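Ketosynthase (Streptomyces sp. MSC090213JE08, PDB 6KXD) probably catalyses chain elongation in polyketide assembly, condensing an acyl chain on carrier protein with malonyl-carrier protein to give a 3-oxoacyl product. Local coordinates at residues F297-G302 with I347-A352. Sequence-based numbering, arbitrary orientation.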
ATOM      1  N   PHE A 297      23.166 -13.200   8.194  1.00 56.54           N
ATOM      2  CA  PHE A 297      22.451 -12.640   9.330  1.00 53.66           C
ATOM      3  C   PHE A 297      21.017 -12.280   8.903  1.00 47.49           C
ATOM      4  O   PHE A 297      20.700 -12.186   7.731  1.00 51.85           O
ATOM      5  CB  PHE A 297      23.200 -11.458   9.970  1.00 53.68           C
ATOM      6  CG  PHE A 297      23.133 -10.142   9.237  1.00 49.72           C
ATOM      7  CD1 PHE A 297      23.981  -9.881   8.176  1.00 53.72           C
ATOM      8  CD2 PHE A 297      22.180  -9.191   9.570  1.00 53.81           C
ATOM      9  CE1 PHE A 297      23.912  -8.677   7.496  1.00 54.89           C
ATOM     10  CE2 PHE A 297      22.090  -7.995   8.874  1.00 51.14           C
ATOM     11  CZ  PHE A 297      22.977  -7.727   7.858  1.00 58.95           C
ATOM     12  N   ILE A 298      20.173 -12.147   9.915  1.00 55.83           N
ATOM     13  CA  ILE A 298      18.831 -11.660   9.796  1.00 51.08           C
ATOM     14  C   ILE A 298      18.841 -10.229  10.289  1.00 45.27           C
ATOM     15  O   ILE A 298      19.325  -9.955  11.405  1.00 50.58           O
ATOM     16  CB  ILE A 298      17.871 -12.535  10.615  1.00 45.96           C
ATOM     17  CG1 ILE A 298      17.919 -13.982  10.139  1.00 47.39           C
ATOM     18  CG2 ILE A 298      16.463 -11.936  10.609  1.00 48.87           C
ATOM     19  CD1 ILE A 298      17.379 -14.997  11.125  1.00 48.70           C
ATOM     20  N   SER A 299      18.326  -9.323   9.454  1.00 47.32           N
ATOM     21  CA  SER A 299      17.892  -8.009   9.875  1.00 45.30           C
ATOM     22  C   SER A 299      16.444  -8.160  10.367  1.00 47.94           C
ATOM     23  O   SER A 299      15.502  -8.352   9.563  1.00 45.34           O
ATOM     24  CB  SER A 299      17.985  -6.997   8.750  1.00 44.69           C
ATOM     25  OG  SER A 299      17.321  -5.789   9.109  1.00 48.52           O
ATOM     26  N   ALA A 300      16.292  -8.149  11.685  1.00 44.43           N
ATOM     27  CA  ALA A 300      15.071  -8.452  12.368  1.00 46.28           C
ATOM     28  C   ALA A 300      14.100  -7.280  12.238  1.00 48.40           C
ATOM     29  O   ALA A 300      14.527  -6.155  12.098  1.00 44.63           O
ATOM     30  CB  ALA A 300      15.344  -8.755  13.812  1.00 44.23           C
ATOM     31  N   HIS A 301      12.804  -7.585  12.278  1.00 46.42           N
ATOM     32  CA  HIS A 301      11.780  -6.574  12.456  1.00 48.30           C
ATOM     33  C   HIS A 301      12.063  -5.838  13.763  1.00 47.95           C
ATOM     34  O   HIS A 301      12.013  -4.598  13.847  1.00 45.23           O
ATOM     35  CB  HIS A 301      10.383  -7.191  12.450  1.00 45.04           C
ATOM     36  CG  HIS A 301       9.305  -6.182  12.679  1.00 41.68           C
ATOM     37  ND1 HIS A 301       9.133  -5.072  11.869  1.00 45.67           N
ATOM     38  CD2 HIS A 301       8.322  -6.139  13.593  1.00 47.45           C
ATOM     39  CE1 HIS A 301       8.113  -4.381  12.341  1.00 44.38           C
ATOM     40  NE2 HIS A 301       7.598  -5.025  13.369  1.00 48.90           N
ATOM     41  N   GLY A 302      12.383  -6.626  14.792  1.00 43.57           N
ATOM     42  CA  GLY A 302      13.044  -6.134  16.042  1.00 47.49           C
ATOM     43  C   GLY A 302      12.726  -4.705  16.409  1.00 48.87           C
ATOM     44  O   GLY A 302      13.591  -3.831  16.315  1.00 52.81           O
ATOM     45  N   ILE A 347      18.144  -1.530   2.773  1.00 43.89           N
ATOM     46  CA  ILE A 347      19.328  -0.826   2.311  1.00 45.80           C
ATOM     47  C   ILE A 347      20.501  -1.211   3.230  1.00 48.87           C
ATOM     48  O   ILE A 347      21.577  -1.540   2.749  1.00 52.18           O
ATOM     49  CB  ILE A 347      19.103   0.685   2.227  1.00 47.12           C
ATOM     50  CG1 ILE A 347      18.088   1.002   1.135  1.00 44.54           C
ATOM     51  CG2 ILE A 347      20.424   1.418   1.950  1.00 46.06           C
ATOM     52  CD1 ILE A 347      17.639   2.441   1.126  1.00 43.18           C
ATOM     53  N   ALA A 348      20.254  -1.208   4.539  1.00 49.83           N
ATOM     54  CA  ALA A 348      21.236  -1.621   5.528  1.00 49.22           C
ATOM     55  C   ALA A 348      21.766  -3.018   5.179  1.00 53.60           C
ATOM     56  O   ALA A 348      22.988  -3.248   5.183  1.00 55.84           O
ATOM     57  CB  ALA A 348      20.639  -1.542   6.898  1.00 48.18           C
ATOM     58  N   CYS A 349      20.855  -3.916   4.786  1.00 49.35           N
ATOM     59  CA  CYS A 349      21.181  -5.272   4.358  1.00 47.03           C
ATOM     60  C   CYS A 349      22.033  -5.294   3.098  1.00 53.39           C
ATOM     61  O   CYS A 349      22.960  -6.119   2.994  1.00 53.89           O
ATOM     62  CB  CYS A 349      19.936  -6.109   4.121  1.00 46.95           C
ATOM     63  SG  CYS A 349      19.151  -6.535   5.680  1.00 50.77           S
ATOM     64  N   GLY A 350      21.700  -4.433   2.141  1.00 51.49           N
ATOM     65  CA  GLY A 350      22.459  -4.407   0.942  1.00 55.21           C
ATOM     66  C   GLY A 350      23.856  -3.873   1.206  1.00 47.77           C
ATOM     67  O   GLY A 350      24.828  -4.326   0.605  1.00 51.67           O
ATOM     68  N   LEU A 351      23.930  -2.866   2.075  1.00 51.27           N
ATOM     69  CA  LEU A 351      25.188  -2.191   2.404  1.00 48.58           C
ATOM     70  C   LEU A 351      26.061  -3.138   3.238  1.00 56.28           C
ATOM     71  O   LEU A 351      27.314  -3.166   3.108  1.00 53.94           O
ATOM     72  CB  LEU A 351      24.847  -0.917   3.160  1.00 50.60           C
ATOM     73  CG  LEU A 351      24.317   0.225   2.308  1.00 49.15           C
ATOM     74  CD1 LEU A 351      23.884   1.390   3.174  1.00 49.60           C
ATOM     75  CD2 LEU A 351      25.348   0.663   1.264  1.00 50.35           C
ATOM     76  N   ALA A 352      25.393  -3.934   4.075  1.00 56.74           N
ATOM     77  CA  ALA A 352      26.046  -4.919   4.907  1.00 54.35           C
ATOM     78  C   ALA A 352      26.720  -5.935   4.001  1.00 57.51           C
ATOM     79  O   ALA A 352      27.878  -6.282   4.269  1.00 53.65           O
ATOM     80  CB  ALA A 352      25.085  -5.590   5.849  1.00 53.09           C
TER
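Cys349 and Ser299 form the tightest point between helix 341-355 and strand 297-299: the sulfur SG of Cys349 lies 3.3 Å from CB of Ser299, a close apolar contact slightly shorter than the sum of the van der Waals radii. The sulfur comes in roughly in line beyond the CA-CB bond of Ser299 (CA-CB-SG about 148°), so it meets the methylene first. OG of Ser299 is 4.0 Å from SG of Cys349; chi1 of 169° turns it aside, where it hydrogen-bonds OD1 of Asn390 on strand 387-394.

A second point of packing lies one helical turn further along, where the methyl CB of Ala352 meets the Phe297 ring at its edge, near the ring plane, touching CZ of Phe297 at 3.6 Å and CE1 of Phe297 at 3.7 Å.

Looser is the approach of the same sulfur to this ring: SG of Cys349 is 5.4 Å from the Phe297 centroid and 51° off its normal, an oblique sulfur-aromatic contact. From Ala300 to Gly302 the chain leaves the helix altogether. There is no solvent side, since all four touching residues are buried: Val388 and Asn390 also touch Cys349, and Pro359 and Val388 touch Phe297.

Phe297 and Ser299, alternate residues, turn the same strand face to the helix, while Ile298 points away and packs on Ile316 and Tyr320 of helix 306-320. Helix 341-355 thus lies on one face of strands 297-299 and 387-394 and helix 306-320 on the other, the arrangement of the alpha-beta-alpha-beta-alpha thiolase fold, in which the former is consistent with the buried central helical layer.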